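PDB 2ZB9: putative transcriptional regulator from Streptomyces coelicolor, which probably binds DNA through a helix-turn-helix motif as a TetR-family regulator of transcription. Local coordinates for the interface of chains A and B. Sequence-based numbering; all coordinates share one arbitrary frame. Chains: chain A/B, Putative transcriptional regulator.

The interface of chains A and B. Residues chain A 176-177, 182-183; chain B 141, 164-165, 168.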
loop_
_atom_site.group_PDB
_atom_site.type_symbol
_atom_site.label_atom_id
_atom_site.label_comp_id
_atom_site.label_asym_id
_atom_site.label_seq_id
_atom_site.Cartn_x
_atom_site.Cartn_y
_atom_site.Cartn_z
ATOM N N HIS A 176 -0.251 1.104 -3.433
ATOM C CA HIS A 176 -1.393 0.202 -3.420
ATOM C C HIS A 176 -1.648 -0.451 -4.767
ATOM O O HIS A 176 -1.866 -1.664 -4.848
ATOM C CB HIS A 176 -2.648 0.939 -2.957
ATOM C CG HIS A 176 -3.879 0.090 -2.962
ATOM N ND1 HIS A 176 -4.868 0.220 -3.911
ATOM C CD2 HIS A 176 -4.273 -0.911 -2.138
ATOM C CE1 HIS A 176 -5.821 -0.664 -3.671
ATOM N NE2 HIS A 176 -5.485 -1.362 -2.602
ATOM N N ARG A 177 -1.620 0.337 -5.831
ATOM C CA ARG A 177 -1.854 -0.237 -7.146
ATOM C C ARG A 177 -0.677 -1.150 -7.502
ATOM O O ARG A 177 -0.840 -2.117 -8.245
ATOM C CB ARG A 177 -2.051 0.867 -8.193
ATOM C CG ARG A 177 -2.663 0.364 -9.486
ATOM C CD ARG A 177 -3.060 1.492 -10.450
ATOM N NE ARG A 177 -4.359 2.099 -10.147
ATOM C CZ ARG A 177 -5.065 2.812 -11.024
ATOM N NH1 ARG A 177 -4.597 2.998 -12.251
ATOM N NH2 ARG A 177 -6.234 3.342 -10.685
ATOM N N ASP A 182 -4.559 -4.547 -9.869
ATOM C CA ASP A 182 -5.843 -4.742 -10.535
ATOM C C ASP A 182 -5.896 -3.723 -11.676
ATOM O O ASP A 182 -6.567 -3.928 -12.687
ATOM C CB ASP A 182 -7.015 -4.482 -9.573
ATOM C CG ASP A 182 -7.258 -5.636 -8.612
ATOM O OD1 ASP A 182 -7.333 -6.793 -9.073
ATOM O OD2 ASP A 182 -7.389 -5.389 -7.395
ATOM N N GLU A 183 -5.178 -2.617 -11.495
ATOM C CA GLU A 183 -5.130 -1.548 -12.483
ATOM C C GLU A 183 -3.680 -1.165 -12.766
ATOM O O GLU A 183 -2.809 -1.317 -11.910
ATOM C CB GLU A 183 -5.895 -0.326 -11.972
ATOM C CG GLU A 183 -7.379 -0.556 -11.725
ATOM C CD GLU A 183 -8.134 -0.906 -12.997
ATOM O OE1 GLU A 183 -7.877 -0.268 -14.035
ATOM O OE2 GLU A 183 -8.989 -1.810 -12.958
ATOM N N ARG B 141 -13.153 -3.456 -5.729
ATOM C CA ARG B 141 -12.912 -2.269 -6.546
ATOM C C ARG B 141 -14.115 -1.991 -7.452
ATOM O O ARG B 141 -14.520 -0.848 -7.610
ATOM C CB ARG B 141 -11.656 -2.437 -7.409
ATOM C CG ARG B 141 -10.343 -2.519 -6.630
ATOM C CD ARG B 141 -9.147 -2.495 -7.581
ATOM N NE ARG B 141 -9.035 -1.207 -8.267
ATOM C CZ ARG B 141 -8.102 -0.293 -8.007
ATOM N NH1 ARG B 141 -7.179 -0.521 -7.079
ATOM N NH2 ARG B 141 -8.106 0.863 -8.662
ATOM N N GLN B 164 -11.613 4.767 -11.031
ATOM C CA GLN B 164 -10.680 3.760 -10.552
ATOM C C GLN B 164 -9.515 4.428 -9.822
ATOM O O GLN B 164 -8.933 3.846 -8.906
ATOM C CB GLN B 164 -10.157 2.900 -11.704
ATOM C CG GLN B 164 -11.060 1.722 -12.075
ATOM C CD GLN B 164 -11.401 0.836 -10.886
ATOM O OE1 GLN B 164 -10.572 0.599 -10.004
ATOM N NE2 GLN B 164 -12.626 0.332 -10.862
ATOM N N VAL B 165 -9.171 5.652 -10.222
ATOM C CA VAL B 165 -8.087 6.369 -9.556
ATOM C C VAL B 165 -8.545 6.727 -8.144
ATOM O O VAL B 165 -7.774 6.635 -7.186
ATOM C CB VAL B 165 -7.706 7.657 -10.312
ATOM C CG1 VAL B 165 -6.622 8.424 -9.537
ATOM C CG2 VAL B 165 -7.203 7.303 -11.703
ATOM N N ASP B 168 -8.039 4.099 -5.389
ATOM C CA ASP B 168 -6.694 4.034 -4.830
ATOM C C ASP B 168 -6.405 5.199 -3.878
ATOM O O ASP B 168 -5.639 5.055 -2.925
ATOM C CB ASP B 168 -5.660 4.007 -5.957
ATOM C CG ASP B 168 -5.782 2.770 -6.814
ATOM O OD1 ASP B 168 -5.583 1.656 -6.279
ATOM O OD2 ASP B 168 -6.086 2.903 -8.020
HETATM O O HOH W 1 -6.523 -3.206 -6.127
#
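A:Arg177 and A:His176, adjacent on helix 163-179, converge on the carboxylate of B:Asp168, which lies on the equivalent helix of the partner chain. A:Arg177 approaches side-on: NE and NH2 both bond to OD2 of B:Asp168, and the NH2 to OD2 distance of 2.7 Å marks a salt bridge. The guanidinium and carboxylate planes stand 64° apart; NH2 meets OD2 nearly along its C-O axis, whereas NE comes from above the carboxylate plane. The bend of A:Arg177 at chi3 (-82°) turns NE and NH2 toward this oxygen, and CB of A:Glu183 lies over the guanidinium centre. The other oxygen, OD1 of B:Asp168, offers its anti lone pair to ND1 of A:His176 at 2.9 Å, in the plane of the imidazole.

Within chain B, B:Arg141 grips the same carboxylate end-on, NH1 to OD1 and NH2 to OD2 of B:Asp168. Its NE and NH2 also share OE1 of B:Gln164, with NH2 2.8 Å from that amide oxygen, so bonds along two edges fix the guanidinium's rotation. Were B:Arg141 replaced by an alanine, OE1 of B:Gln164 would lose these donors and B:Asp168 would probably be freer to turn away from A:Arg177.

This dense polar core contrasts with the looser side at A:Asp182 and A:Glu183. There CB of A:Asp182 packs 3.5 Å from CD of B:Arg141, and a water bridges OD2 of A:Asp182, at 2.7 Å, to NH1 of B:Arg141. CG of A:Glu183 is 3.8 Å from CZ of B:Arg141, a carbon contact without a direct bond. Repeated by two-fold symmetry, the network ties the paired helices together and probably helps stabilise the dimer typical of TetR regulators.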